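Local coordinates for protein Eps1p (Saccharomyces cerevisiae, PDB 4TW5) that belongs to the thioredoxin superfamily and appears to be built from two thioredoxin-like domains in tandem, each with disulfide-linked cysteine pairs, at residues 147-152 / 240-246; 84-88 / 99-105; 182-186 / 254-258; 247-251 / 264-269. All coordinates share one frame; numbering follows the deposited sequence.

Interaction 1 (147-152 / 240-246); sequences IAGKAT and PNKTSNN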
loop_
_atom_site.group_PDB
_atom_site.type_symbol
_atom_site.label_atom_id
_atom_site.label_comp_id
_atom_site.label_asym_id
_atom_site.label_seq_id
_atom_site.Cartn_x
_atom_site.Cartn_y
_atom_site.Cartn_z
ATOM N N ILE A 147 -17.677 4.386 9.209
ATOM C CA ILE A 147 -17.302 3.254 10.028
ATOM C C ILE A 147 -16.961 3.683 11.456
ATOM O O ILE A 147 -17.003 2.880 12.364
ATOM C CB ILE A 147 -16.087 2.504 9.380
ATOM C CG1 ILE A 147 -16.391 1.027 9.270
ATOM C CG2 ILE A 147 -14.804 2.742 10.147
ATOM C CD1 ILE A 147 -17.531 0.779 8.363
ATOM N N ALA A 148 -16.666 4.963 11.646
ATOM C CA ALA A 148 -16.456 5.517 12.974
ATOM C C ALA A 148 -17.789 5.716 13.722
ATOM O O ALA A 148 -17.811 6.160 14.877
ATOM C CB ALA A 148 -15.694 6.822 12.890
ATOM N N GLY A 149 -18.898 5.428 13.045
ATOM C CA GLY A 149 -20.199 5.466 13.682
ATOM C C GLY A 149 -20.998 6.679 13.262
ATOM O O GLY A 149 -21.953 7.067 13.943
ATOM N N LYS A 150 -20.586 7.305 12.161
ATOM C CA LYS A 150 -21.212 8.544 11.734
ATOM C C LYS A 150 -22.380 8.395 10.755
ATOM O O LYS A 150 -23.096 9.368 10.492
ATOM C CB LYS A 150 -20.139 9.459 11.144
ATOM C CG LYS A 150 -19.054 9.776 12.161
ATOM C CD LYS A 150 -18.049 10.822 11.670
ATOM C CE LYS A 150 -16.981 11.096 12.743
ATOM N NZ LYS A 150 -16.019 12.160 12.322
ATOM N N ALA A 151 -22.609 7.183 10.256
ATOM C CA ALA A 151 -23.800 6.909 9.448
ATOM C C ALA A 151 -25.118 6.993 10.244
ATOM O O ALA A 151 -25.251 6.404 11.319
ATOM C CB ALA A 151 -23.687 5.545 8.796
ATOM N N THR A 152 -26.104 7.684 9.681
ATOM C CA THR A 152 -27.424 7.779 10.302
ATOM C C THR A 152 -28.409 6.832 9.623
ATOM O O THR A 152 -29.512 6.608 10.118
ATOM C CB THR A 152 -27.974 9.216 10.247
ATOM O OG1 THR A 152 -28.088 9.621 8.873
ATOM C CG2 THR A 152 -27.022 10.178 10.929
ATOM N N PRO A 240 -25.567 1.882 10.969
ATOM C CA PRO A 240 -25.583 3.282 11.401
ATOM C C PRO A 240 -25.411 3.449 12.915
ATOM O O PRO A 240 -25.843 2.593 13.699
ATOM C CB PRO A 240 -26.970 3.760 10.960
ATOM C CG PRO A 240 -27.817 2.523 11.052
ATOM C CD PRO A 240 -26.920 1.374 10.659
ATOM N N ASN A 241 -24.752 4.535 13.305
ATOM C CA ASN A 241 -24.676 4.909 14.708
ATOM C C ASN A 241 -24.066 3.843 15.652
ATOM O O ASN A 241 -24.363 3.843 16.846
ATOM C CB ASN A 241 -26.086 5.319 15.177
ATOM C CG ASN A 241 -26.550 6.626 14.526
ATOM O OD1 ASN A 241 -25.833 7.624 14.544
ATOM N ND2 ASN A 241 -27.713 6.599 13.896
ATOM N N LYS A 242 -23.258 2.930 15.102
ATOM C CA LYS A 242 -22.451 1.980 15.893
ATOM C C LYS A 242 -20.979 2.280 15.691
ATOM O O LYS A 242 -20.546 2.525 14.576
ATOM C CB LYS A 242 -22.738 0.512 15.531
ATOM C CG LYS A 242 -23.972 -0.031 16.190
ATOM C CD LYS A 242 -24.373 -1.408 15.685
ATOM C CE LYS A 242 -25.789 -1.749 16.212
ATOM N NZ LYS A 242 -26.288 -3.098 15.800
ATOM N N THR A 243 -20.206 2.217 16.767
ATOM C CA THR A 243 -18.796 2.558 16.711
ATOM C C THR A 243 -17.864 1.329 16.533
ATOM O O THR A 243 -16.663 1.485 16.399
ATOM C CB THR A 243 -18.369 3.276 17.973
ATOM O OG1 THR A 243 -18.811 2.505 19.086
ATOM C CG2 THR A 243 -18.937 4.678 18.044
ATOM N N SER A 244 -18.429 0.129 16.584
ATOM C CA SER A 244 -17.676 -1.100 16.534
ATOM C C SER A 244 -18.594 -2.151 15.972
ATOM O O SER A 244 -19.813 -1.966 15.988
ATOM C CB SER A 244 -17.150 -1.500 17.923
ATOM O OG SER A 244 -18.181 -1.972 18.774
ATOM N N ASN A 245 -17.998 -3.201 15.414
ATOM C CA ASN A 245 -18.710 -4.330 14.809
ATOM C C ASN A 245 -19.907 -3.872 13.958
ATOM O O ASN A 245 -21.010 -4.409 14.037
ATOM C CB ASN A 245 -19.122 -5.330 15.892
ATOM C CG ASN A 245 -17.911 -5.891 16.660
ATOM O OD1 ASN A 245 -16.762 -5.486 16.423
ATOM N ND2 ASN A 245 -18.159 -6.849 17.545
ATOM N N ASN A 246 -19.646 -2.880 13.113
ATOM C CA ASN A 246 -20.676 -2.218 12.327
ATOM C C ASN A 246 -20.478 -2.491 10.842
ATOM O O ASN A 246 -21.173 -1.935 9.990
ATOM C CB ASN A 246 -20.625 -0.721 12.590
ATOM C CG ASN A 246 -19.222 -0.190 12.497
ATOM O OD1 ASN A 246 -18.317 -0.893 12.060
ATOM N ND2 ASN A 246 -19.019 1.020 12.936
#
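The amide nitrogen ND2 of Asn246 is held by two carbonyls at once: Ile147 O across the contact at 2.8 Å, and, from within its own loop, Lys242 O at 2.7 Å. Ile147 lies at the C-terminal end of helix 140-150, which closes in a Schellman motif with Gly149 as its C' residue, so the asparagine takes up a carbonyl where the helix stops. Both bonds are bent, with N-H...O angles of 146° and 151°. CG sits between the backbone N and the carbonyl carbon of Asn246 (chi1 48°), which turns the amide across the isoleucine side chain at about a right angle. Its other end is less well served: OD1 is buried with no polar partner in the model, and Ile147 CG1 lies 3.9 Å from it.

Gly149, at positive phi, lets the loop between strands 234-238 and 247-249 come in close, with Lys242 O only 3.1 Å from Gly149 CA. Thr243 sets its methyl CG2 beside Ala148 O, on the solvent side. His227 of the second subunit packs on Ile147 and Asn246. Beyond the helix end the two segments run side by side, joined by a weak backbone bond of 2.8 Å from Asn241 N to Ala151 O, and the Pro240 ring brings its CB to 3.6 Å from Thr152 C.

Interaction 2 (84-88 / 99-105); sequences YFPEI and SFTETPR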
loop_
_atom_site.group_PDB
_atom_site.type_symbol
_atom_site.label_atom_id
_atom_site.label_comp_id
_atom_site.label_asym_id
_atom_site.label_seq_id
_atom_site.Cartn_x
_atom_site.Cartn_y
_atom_site.Cartn_z
ATOM N N TYR A 84 -47.901 -23.514 -0.188
ATOM C CA TYR A 84 -48.399 -23.159 1.133
ATOM C C TYR A 84 -49.497 -22.107 1.088
ATOM O O TYR A 84 -49.763 -21.513 0.046
ATOM C CB TYR A 84 -47.238 -22.664 2.007
ATOM C CG TYR A 84 -46.342 -21.630 1.348
ATOM C CD1 TYR A 84 -46.492 -20.271 1.622
ATOM C CD2 TYR A 84 -45.341 -22.011 0.459
ATOM C CE1 TYR A 84 -45.671 -19.322 1.028
ATOM C CE2 TYR A 84 -44.518 -21.072 -0.143
ATOM C CZ TYR A 84 -44.685 -19.732 0.144
ATOM O OH TYR A 84 -43.862 -18.812 -0.460
ATOM N N PHE A 85 -50.122 -21.888 2.237
ATOM C CA PHE A 85 -51.149 -20.873 2.422
ATOM C C PHE A 85 -50.798 -20.033 3.646
ATOM O O PHE A 85 -50.442 -20.580 4.692
ATOM C CB PHE A 85 -52.532 -21.505 2.587
ATOM C CG PHE A 85 -53.089 -22.110 1.327
ATOM C CD1 PHE A 85 -52.945 -21.466 0.107
ATOM C CD2 PHE A 85 -53.760 -23.325 1.364
ATOM C CE1 PHE A 85 -53.466 -22.021 -1.055
ATOM C CE2 PHE A 85 -54.279 -23.890 0.210
ATOM C CZ PHE A 85 -54.130 -23.236 -1.003
ATOM N N PRO A 86 -50.854 -18.698 3.508
ATOM C CA PRO A 86 -51.108 -18.046 2.222
ATOM C C PRO A 86 -49.804 -17.895 1.452
ATOM O O PRO A 86 -48.733 -17.911 2.063
ATOM C CB PRO A 86 -51.661 -16.689 2.629
ATOM C CG PRO A 86 -50.948 -16.398 3.910
ATOM C CD PRO A 86 -50.726 -17.718 4.600
ATOM N N GLU A 87 -49.888 -17.732 0.138
ATOM C CA GLU A 87 -48.682 -17.555 -0.659
ATOM C C GLU A 87 -48.728 -16.294 -1.504
ATOM O O GLU A 87 -49.573 -16.163 -2.400
ATOM C CB GLU A 87 -48.454 -18.761 -1.554
ATOM C CG GLU A 87 -47.203 -18.626 -2.378
ATOM C CD GLU A 87 -46.726 -19.936 -2.943
ATOM O OE1 GLU A 87 -47.300 -20.989 -2.587
ATOM O OE2 GLU A 87 -45.775 -19.905 -3.754
ATOM N N ILE A 88 -47.810 -15.373 -1.215
ATOM C CA ILE A 88 -47.747 -14.100 -1.922
ATOM C C ILE A 88 -46.707 -14.093 -3.049
ATOM O O ILE A 88 -45.525 -14.319 -2.807
ATOM C CB ILE A 88 -47.432 -12.972 -0.954
ATOM C CG1 ILE A 88 -48.336 -13.078 0.272
ATOM C CG2 ILE A 88 -47.576 -11.613 -1.649
ATOM C CD1 ILE A 88 -48.036 -12.053 1.317
ATOM N N SER A 99 -41.475 -15.143 -5.124
ATOM C CA SER A 99 -42.417 -15.074 -3.996
ATOM C C SER A 99 -41.922 -14.121 -2.924
ATOM O O SER A 99 -40.723 -13.950 -2.749
ATOM C CB SER A 99 -42.650 -16.460 -3.379
ATOM O OG SER A 99 -43.281 -17.338 -4.302
ATOM N N PHE A 100 -42.851 -13.535 -2.182
ATOM C CA PHE A 100 -42.521 -12.624 -1.095
ATOM C C PHE A 100 -42.744 -13.310 0.257
ATOM O O PHE A 100 -43.857 -13.339 0.786
ATOM C CB PHE A 100 -43.357 -11.348 -1.218
ATOM C CG PHE A 100 -43.146 -10.355 -0.107
ATOM C CD1 PHE A 100 -41.992 -9.596 -0.044
ATOM C CD2 PHE A 100 -44.128 -10.140 0.846
ATOM C CE1 PHE A 100 -41.811 -8.657 0.968
ATOM C CE2 PHE A 100 -43.953 -9.205 1.854
ATOM C CZ PHE A 100 -42.798 -8.465 1.918
ATOM N N THR A 101 -41.668 -13.863 0.804
ATOM C CA THR A 101 -41.731 -14.698 1.996
ATOM C C THR A 101 -41.475 -13.912 3.265
ATOM O O THR A 101 -41.593 -14.438 4.368
ATOM C CB THR A 101 -40.708 -15.813 1.928
ATOM O OG1 THR A 101 -39.398 -15.238 1.970
ATOM C CG2 THR A 101 -40.880 -16.608 0.646
ATOM N N GLU A 102 -41.100 -12.655 3.099
ATOM C CA GLU A 102 -40.744 -11.807 4.224
ATOM C C GLU A 102 -41.869 -11.744 5.252
ATOM O O GLU A 102 -43.040 -11.654 4.895
ATOM C CB GLU A 102 -40.394 -10.412 3.710
ATOM C CG GLU A 102 -40.198 -9.359 4.771
ATOM C CD GLU A 102 -39.952 -7.995 4.160
ATOM O OE1 GLU A 102 -39.348 -7.951 3.073
ATOM O OE2 GLU A 102 -40.386 -6.973 4.746
ATOM N N THR A 103 -41.507 -11.832 6.530
ATOM C CA THR A 103 -42.471 -11.758 7.635
ATOM C C THR A 103 -41.994 -10.791 8.727
ATOM O O THR A 103 -40.793 -10.589 8.894
ATOM C CB THR A 103 -42.726 -13.157 8.246
ATOM O OG1 THR A 103 -41.476 -13.836 8.412
ATOM C CG2 THR A 103 -43.610 -13.990 7.332
ATOM N N PRO A 104 -42.930 -10.165 9.456
ATOM C CA PRO A 104 -44.381 -10.319 9.341
ATOM C C PRO A 104 -44.971 -9.394 8.278
ATOM O O PRO A 104 -44.489 -8.272 8.095
ATOM C CB PRO A 104 -44.882 -9.950 10.740
ATOM C CG PRO A 104 -43.791 -9.078 11.345
ATOM C CD PRO A 104 -42.573 -9.139 10.450
ATOM N N ARG A 105 -46.005 -9.873 7.590
ATOM C CA ARG A 105 -46.651 -9.117 6.524
ATOM C C ARG A 105 -47.441 -7.916 7.034
ATOM O O ARG A 105 -48.463 -8.064 7.709
ATOM C CB ARG A 105 -47.582 -10.026 5.725
ATOM C CG ARG A 105 -46.936 -11.274 5.163
ATOM C CD ARG A 105 -47.974 -12.362 4.963
ATOM N NE ARG A 105 -47.384 -13.553 4.366
ATOM C CZ ARG A 105 -47.087 -14.665 5.022
ATOM N NH1 ARG A 105 -47.348 -14.764 6.319
ATOM N NH2 ARG A 105 -46.541 -15.687 4.372
#
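The cis-proline loop of the thioredoxin fold, with Pro86 after a cis peptide bond, runs straight into strand 87-92, and here it meets the end of hairpin strand 95-99 and the segment leading to helix 107-118. The antiparallel pairing of the two strands persists in one nearly straight backbone bond, Phe100 N to Ile88 O at 2.9 Å (172°). Ile88 contributes the largest share of the packing. With CG1 anti to its own carbonyl carbon (chi1 -48°), the side chain runs antiparallel alongside Arg105. Its CG2 lies 4.2 Å from Phe100 CB, and CD1 also reaches the edge of the Phe100 ring.

Pro86 sets CG over one face of the Arg105 guanidinium, 4.4 Å from CZ. The pair stands next to the Cys37-Cys40 disulfide, with Pro86 touching Cys40 and Arg105 touching His39. On the other side of the strand, Glu87 OE2 is paired with Arg89 and Ser99 OG with Tyr96. The hydroxyl of Tyr84 lies at 3.9 Å from both Ser99 CB and Thr101 CG2. Ile88 CD1 lies at the edge of the Arg105 guanidinium, in its plane, 3.5 Å from NE, a nitrogen buried here without a polar partner.

Interaction 3 (182-186 / 254-258); sequences EFQRT and YSAKS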
loop_
_atom_site.group_PDB
_atom_site.type_symbol
_atom_site.label_atom_id
_atom_site.label_comp_id
_atom_site.label_asym_id
_atom_site.label_seq_id
_atom_site.Cartn_x
_atom_site.Cartn_y
_atom_site.Cartn_z
ATOM N N GLU A 182 -20.965 -6.502 -15.696
ATOM C CA GLU A 182 -22.251 -7.071 -15.311
ATOM C C GLU A 182 -22.698 -6.459 -13.973
ATOM O O GLU A 182 -23.871 -6.134 -13.764
ATOM C CB GLU A 182 -22.171 -8.593 -15.174
ATOM C CG GLU A 182 -23.528 -9.304 -14.993
ATOM C CD GLU A 182 -23.396 -10.820 -14.786
ATOM O OE1 GLU A 182 -22.447 -11.255 -14.102
ATOM O OE2 GLU A 182 -24.228 -11.589 -15.318
ATOM N N PHE A 183 -21.756 -6.333 -13.047
ATOM C CA PHE A 183 -22.127 -5.893 -11.716
ATOM C C PHE A 183 -22.453 -4.402 -11.675
ATOM O O PHE A 183 -23.099 -3.961 -10.728
ATOM C CB PHE A 183 -21.028 -6.222 -10.697
ATOM C CG PHE A 183 -21.512 -6.205 -9.259
ATOM C CD1 PHE A 183 -22.381 -7.175 -8.800
ATOM C CD2 PHE A 183 -21.130 -5.195 -8.387
ATOM C CE1 PHE A 183 -22.841 -7.153 -7.499
ATOM C CE2 PHE A 183 -21.595 -5.169 -7.067
ATOM C CZ PHE A 183 -22.445 -6.150 -6.630
ATOM N N GLN A 184 -22.036 -3.618 -12.676
ATOM C CA GLN A 184 -22.456 -2.210 -12.655
ATOM C C GLN A 184 -23.964 -2.084 -12.829
ATOM O O GLN A 184 -24.598 -1.206 -12.245
ATOM C CB GLN A 184 -21.756 -1.380 -13.702
ATOM C CG GLN A 184 -20.381 -0.902 -13.299
ATOM C CD GLN A 184 -19.766 -0.033 -14.390
ATOM O OE1 GLN A 184 -19.419 -0.524 -15.468
ATOM N NE2 GLN A 184 -19.612 1.255 -14.109
ATOM N N ARG A 185 -24.533 -2.962 -13.638
ATOM C CA ARG A 185 -25.965 -2.972 -13.834
ATOM C C ARG A 185 -26.623 -3.381 -12.530
ATOM O O ARG A 185 -27.571 -2.744 -12.065
ATOM C CB ARG A 185 -26.357 -3.944 -14.950
ATOM C CG ARG A 185 -27.841 -3.959 -15.201
ATOM C CD ARG A 185 -28.182 -4.691 -16.443
ATOM N NE ARG A 185 -29.193 -3.931 -17.166
ATOM C CZ ARG A 185 -30.477 -4.242 -17.237
ATOM N NH1 ARG A 185 -30.938 -5.342 -16.660
ATOM N NH2 ARG A 185 -31.285 -3.470 -17.924
ATOM N N THR A 186 -26.113 -4.471 -11.964
ATOM C CA THR A 186 -26.594 -5.006 -10.712
ATOM C C THR A 186 -26.488 -3.977 -9.593
ATOM O O THR A 186 -27.441 -3.799 -8.832
ATOM C CB THR A 186 -25.844 -6.276 -10.351
ATOM O OG1 THR A 186 -26.013 -7.211 -11.414
ATOM C CG2 THR A 186 -26.401 -6.893 -9.113
ATOM N N TYR A 254 -21.170 -14.416 -5.438
ATOM C CA TYR A 254 -21.483 -13.449 -6.480
ATOM C C TYR A 254 -22.844 -13.779 -7.066
ATOM O O TYR A 254 -23.224 -14.938 -7.176
ATOM C CB TYR A 254 -20.429 -13.445 -7.587
ATOM C CG TYR A 254 -20.802 -12.555 -8.778
ATOM C CD1 TYR A 254 -20.374 -11.246 -8.854
ATOM C CD2 TYR A 254 -21.585 -13.038 -9.810
ATOM C CE1 TYR A 254 -20.705 -10.457 -9.910
ATOM C CE2 TYR A 254 -21.920 -12.255 -10.868
ATOM C CZ TYR A 254 -21.477 -10.964 -10.916
ATOM O OH TYR A 254 -21.813 -10.173 -11.976
ATOM N N SER A 255 -23.574 -12.743 -7.445
ATOM C CA SER A 255 -24.819 -12.934 -8.166
ATOM C C SER A 255 -25.031 -11.853 -9.224
ATOM O O SER A 255 -24.583 -10.729 -9.057
ATOM C CB SER A 255 -25.984 -12.931 -7.176
ATOM O OG SER A 255 -27.197 -13.206 -7.833
ATOM N N ALA A 256 -25.693 -12.192 -10.325
ATOM C CA ALA A 256 -26.121 -11.161 -11.270
ATOM C C ALA A 256 -27.461 -10.563 -10.824
ATOM O O ALA A 256 -27.913 -9.539 -11.328
ATOM C CB ALA A 256 -26.226 -11.715 -12.647
ATOM N N LYS A 257 -28.106 -11.224 -9.878
ATOM C CA LYS A 257 -29.376 -10.732 -9.369
ATOM C C LYS A 257 -29.176 -9.781 -8.212
ATOM O O LYS A 257 -28.262 -9.964 -7.394
ATOM C CB LYS A 257 -30.264 -11.897 -8.968
ATOM C CG LYS A 257 -30.721 -12.721 -10.160
ATOM C CD LYS A 257 -31.175 -14.105 -9.757
ATOM C CE LYS A 257 -31.256 -15.028 -10.955
ATOM N NZ LYS A 257 -31.881 -16.333 -10.614
ATOM N N SER A 258 -30.037 -8.767 -8.134
ATOM C CA SER A 258 -29.924 -7.754 -7.088
ATOM C C SER A 258 -30.461 -8.251 -5.741
ATOM O O SER A 258 -30.110 -7.707 -4.695
ATOM C CB SER A 258 -30.675 -6.499 -7.483
ATOM O OG SER A 258 -32.061 -6.751 -7.445
HETATM O O HOH W 1 -23.991 -8.979 -11.446
#
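Glu182 takes the hydroxyl of Tyr254 in a hydrogen bond, OH to OE1, with the tyrosine as donor; the modelled 2.5 Å is suspiciously short, and its exact length is doubtful. The carboxylate comes in at the edge of the phenol ring, the two planes 28° apart. Its second oxygen, OE2, lies 3.3 Å from Ala256 CB. The glutamate gets there by a stretched chain, CG anti to the backbone N (chi1 -171°), that carries the carboxylate out from the first turn of helix 180-196.

One helical turn further on, Thr186 OG1 is turned to the same loop, 3.0 Å from Ala256 O. It is also 2.7 Å from a water, and its single proton could serve either. That water donates to Tyr254 OH and to Ser255 O, so one solvent molecule links the threonine, the phenol and the loop backbone. Next to Glu182 in the helix, Phe183 meets Tyr254, CD1 to CE1 at 3.8 Å; the two side chains pass head to tail, the rings inclined at 48°.

Behind this shell, Ser255 OG accepts from Lys257 N at 3.0 Å, an ST turn that shapes the loop just where Ala256 O is offered. Lys179 lies against Tyr254 in a cation-pi contact, and Tyr261 meets Phe183 edge-to-face.

Helix 180-196 begins at Cys180, which is disulfide-bonded to Cys177, consistent with a second thioredoxin-like domain; the contact lays the loop between strand 247-249 and helix 259-265 along its early turns, with Ser258 bonded further along the same helix to Gln193.

Interaction 4 (247-251 / 264-269); sequences LFDYP and FARRTF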
loop_
_atom_site.group_PDB
_atom_site.type_symbol
_atom_site.label_atom_id
_atom_site.label_comp_id
_atom_site.label_asym_id
_atom_site.label_seq_id
_atom_site.Cartn_x
_atom_site.Cartn_y
_atom_site.Cartn_z
ATOM N N LEU A 247 -19.502 -3.340 10.552
ATOM C CA LEU A 247 -19.090 -3.661 9.187
ATOM C C LEU A 247 -19.290 -5.147 8.939
ATOM O O LEU A 247 -18.651 -5.959 9.580
ATOM C CB LEU A 247 -17.614 -3.284 8.985
ATOM C CG LEU A 247 -16.914 -3.376 7.602
ATOM C CD1 LEU A 247 -17.447 -2.365 6.596
ATOM C CD2 LEU A 247 -15.404 -3.256 7.722
ATOM N N PHE A 248 -20.163 -5.500 8.001
ATOM C CA PHE A 248 -20.459 -6.904 7.676
ATOM C C PHE A 248 -20.352 -7.197 6.162
ATOM O O PHE A 248 -21.134 -6.656 5.383
ATOM C CB PHE A 248 -21.859 -7.266 8.172
ATOM C CG PHE A 248 -22.003 -7.194 9.676
ATOM C CD1 PHE A 248 -21.787 -8.327 10.458
ATOM C CD2 PHE A 248 -22.316 -6.004 10.304
ATOM C CE1 PHE A 248 -21.903 -8.271 11.820
ATOM C CE2 PHE A 248 -22.420 -5.943 11.664
ATOM C CZ PHE A 248 -22.227 -7.075 12.426
ATOM N N ASP A 249 -19.394 -8.048 5.760
ATOM C CA ASP A 249 -19.252 -8.471 4.354
ATOM C C ASP A 249 -20.457 -9.245 3.857
ATOM O O ASP A 249 -21.074 -10.020 4.596
ATOM C CB ASP A 249 -18.029 -9.362 4.134
ATOM C CG ASP A 249 -16.729 -8.596 4.166
ATOM O OD1 ASP A 249 -16.750 -7.380 4.454
ATOM O OD2 ASP A 249 -15.685 -9.205 3.836
ATOM N N TYR A 250 -20.773 -9.060 2.583
ATOM C CA TYR A 250 -21.804 -9.854 1.939
ATOM C C TYR A 250 -21.447 -11.352 2.038
ATOM O O TYR A 250 -20.353 -11.764 1.659
ATOM C CB TYR A 250 -21.975 -9.418 0.480
ATOM C CG TYR A 250 -23.146 -10.096 -0.183
ATOM C CD1 TYR A 250 -24.432 -9.706 0.111
ATOM C CD2 TYR A 250 -22.967 -11.153 -1.059
ATOM C CE1 TYR A 250 -25.508 -10.321 -0.461
ATOM C CE2 TYR A 250 -24.035 -11.773 -1.635
ATOM C CZ TYR A 250 -25.310 -11.344 -1.331
ATOM O OH TYR A 250 -26.398 -11.947 -1.898
ATOM N N PRO A 251 -22.346 -12.161 2.619
ATOM C CA PRO A 251 -22.047 -13.560 2.968
ATOM C C PRO A 251 -22.178 -14.553 1.829
ATOM O O PRO A 251 -21.442 -15.523 1.783
ATOM C CB PRO A 251 -23.096 -13.871 4.035
ATOM C CG PRO A 251 -24.254 -13.050 3.640
ATOM C CD PRO A 251 -23.690 -11.765 3.065
ATOM N N PHE A 264 -29.856 -8.728 2.097
ATOM C CA PHE A 264 -28.774 -8.669 3.068
ATOM C C PHE A 264 -28.747 -7.299 3.723
ATOM O O PHE A 264 -28.688 -7.182 4.947
ATOM C CB PHE A 264 -27.424 -8.961 2.414
ATOM C CG PHE A 264 -26.241 -8.654 3.291
ATOM C CD1 PHE A 264 -25.890 -9.501 4.350
ATOM C CD2 PHE A 264 -25.477 -7.538 3.056
ATOM C CE1 PHE A 264 -24.786 -9.246 5.145
ATOM C CE2 PHE A 264 -24.371 -7.253 3.840
ATOM C CZ PHE A 264 -24.017 -8.111 4.895
ATOM N N ALA A 265 -28.843 -6.262 2.905
ATOM C CA ALA A 265 -28.790 -4.889 3.399
ATOM C C ALA A 265 -29.948 -4.574 4.335
ATOM O O ALA A 265 -29.887 -3.620 5.086
ATOM C CB ALA A 265 -28.789 -3.897 2.231
ATOM N N ARG A 266 -30.995 -5.386 4.277
ATOM C CA ARG A 266 -32.211 -5.133 5.021
ATOM C C ARG A 266 -32.355 -5.999 6.266
ATOM O O ARG A 266 -33.285 -5.819 7.025
ATOM C CB ARG A 266 -33.413 -5.290 4.085
ATOM C CG ARG A 266 -33.823 -3.970 3.453
ATOM C CD ARG A 266 -34.627 -4.140 2.201
ATOM N NE ARG A 266 -35.415 -5.367 2.155
ATOM C CZ ARG A 266 -36.637 -5.528 2.644
ATOM N NH1 ARG A 266 -37.263 -4.542 3.284
ATOM N NH2 ARG A 266 -37.226 -6.699 2.498
ATOM N N ARG A 267 -31.413 -6.906 6.489
ATOM C CA ARG A 267 -31.434 -7.763 7.668
ATOM C C ARG A 267 -31.284 -6.969 8.960
ATOM O O ARG A 267 -30.519 -5.999 9.013
ATOM C CB ARG A 267 -30.282 -8.774 7.626
ATOM C CG ARG A 267 -30.537 -10.207 7.167
ATOM C CD ARG A 267 -29.171 -10.858 6.840
ATOM N NE ARG A 267 -29.236 -12.185 6.212
ATOM C CZ ARG A 267 -28.569 -12.547 5.109
ATOM N NH1 ARG A 267 -27.821 -11.670 4.457
ATOM N NH2 ARG A 267 -28.667 -13.786 4.631
ATOM N N THR A 268 -32.045 -7.367 9.982
ATOM C CA THR A 268 -31.880 -6.864 11.349
ATOM C C THR A 268 -30.671 -7.572 11.973
ATOM O O THR A 268 -30.633 -8.806 12.023
ATOM C CB THR A 268 -33.138 -7.104 12.232
ATOM O OG1 THR A 268 -34.214 -6.257 11.802
ATOM C CG2 THR A 268 -32.829 -6.871 13.718
ATOM N N PHE A 269 -29.702 -6.815 12.479
ATOM C CA PHE A 269 -28.554 -7.448 13.126
ATOM C C PHE A 269 -28.526 -7.154 14.627
ATOM O O PHE A 269 -27.801 -6.271 15.085
ATOM C CB PHE A 269 -27.222 -7.001 12.475
ATOM C CG PHE A 269 -27.044 -7.441 11.026
ATOM C CD1 PHE A 269 -27.671 -6.761 9.984
ATOM C CD2 PHE A 269 -26.245 -8.539 10.711
ATOM C CE1 PHE A 269 -27.498 -7.170 8.652
ATOM C CE2 PHE A 269 -26.067 -8.955 9.379
ATOM C CZ PHE A 269 -26.694 -8.271 8.355
#
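Phe264 is the tight centre here: its ring is wedged against the chain from Phe248 to Pro251 as strand 247-249 ends. Pro251 CD lies over one face, 3.4 Å from Phe264 CD1. Tyr250 CA lies over the same face in a CH-pi contact, 4.2 Å from the ring centroid. The Tyr250 ring turns its edge to Phe264 in an offset edge-to-face pair, planes at 81°, and CE1 comes within 3.7 Å of Phe264 CB. At the rim, Phe248 O meets the ring in its plane, 3.3 Å from CZ. With CG anti to the backbone N (chi1 169°), the phenylalanine reaches out from the last turn of helix 259-265 to fill this place.

Beyond the helix the contact slackens. Phe269, poorly ordered, lies nearly parallel to Phe248 but slid aside, with centroids 5.0 Å apart and little overlap. Arg267 stretches along Pro251, NH1 at 3.9 Å from CG, on the exposed side. No hydrogen bond crosses between the two segments, so shape and ring packing do the work.

Tyr261, from the same helix, stacks on the Tyr250 ring, and Leu237 of the neighbouring strand touches Phe264. Asp249 turns the other way, to a salt bridge with Arg228 of the second subunit. A C-terminal helix folded back over the last, antiparallel edge strand of the sheet is typical of thioredoxin-like domains, which this one appears to be.

From the N terminus, interaction 2 comes first and closes a short hairpin loop of the first thioredoxin-like domain before any other contact opens. Interaction 1 then closes a long loop from the end of helix 140-150 to the turn before the edge strand 247-249. Interaction 3 opens inside that loop and closes beyond it, so the two cross; interaction 4 starts just after interaction 1 ends and crosses interaction 3. Together these three tie three helices of the second domain to that strand and its flanking loops. Interactions 1 and 4 touch through Ile147 and Leu247, and both meet the second subunit. A salt bridge, Glu102 OE1 to Arg266 NH2 at 2.5 Å, joins interactions 2 and 4.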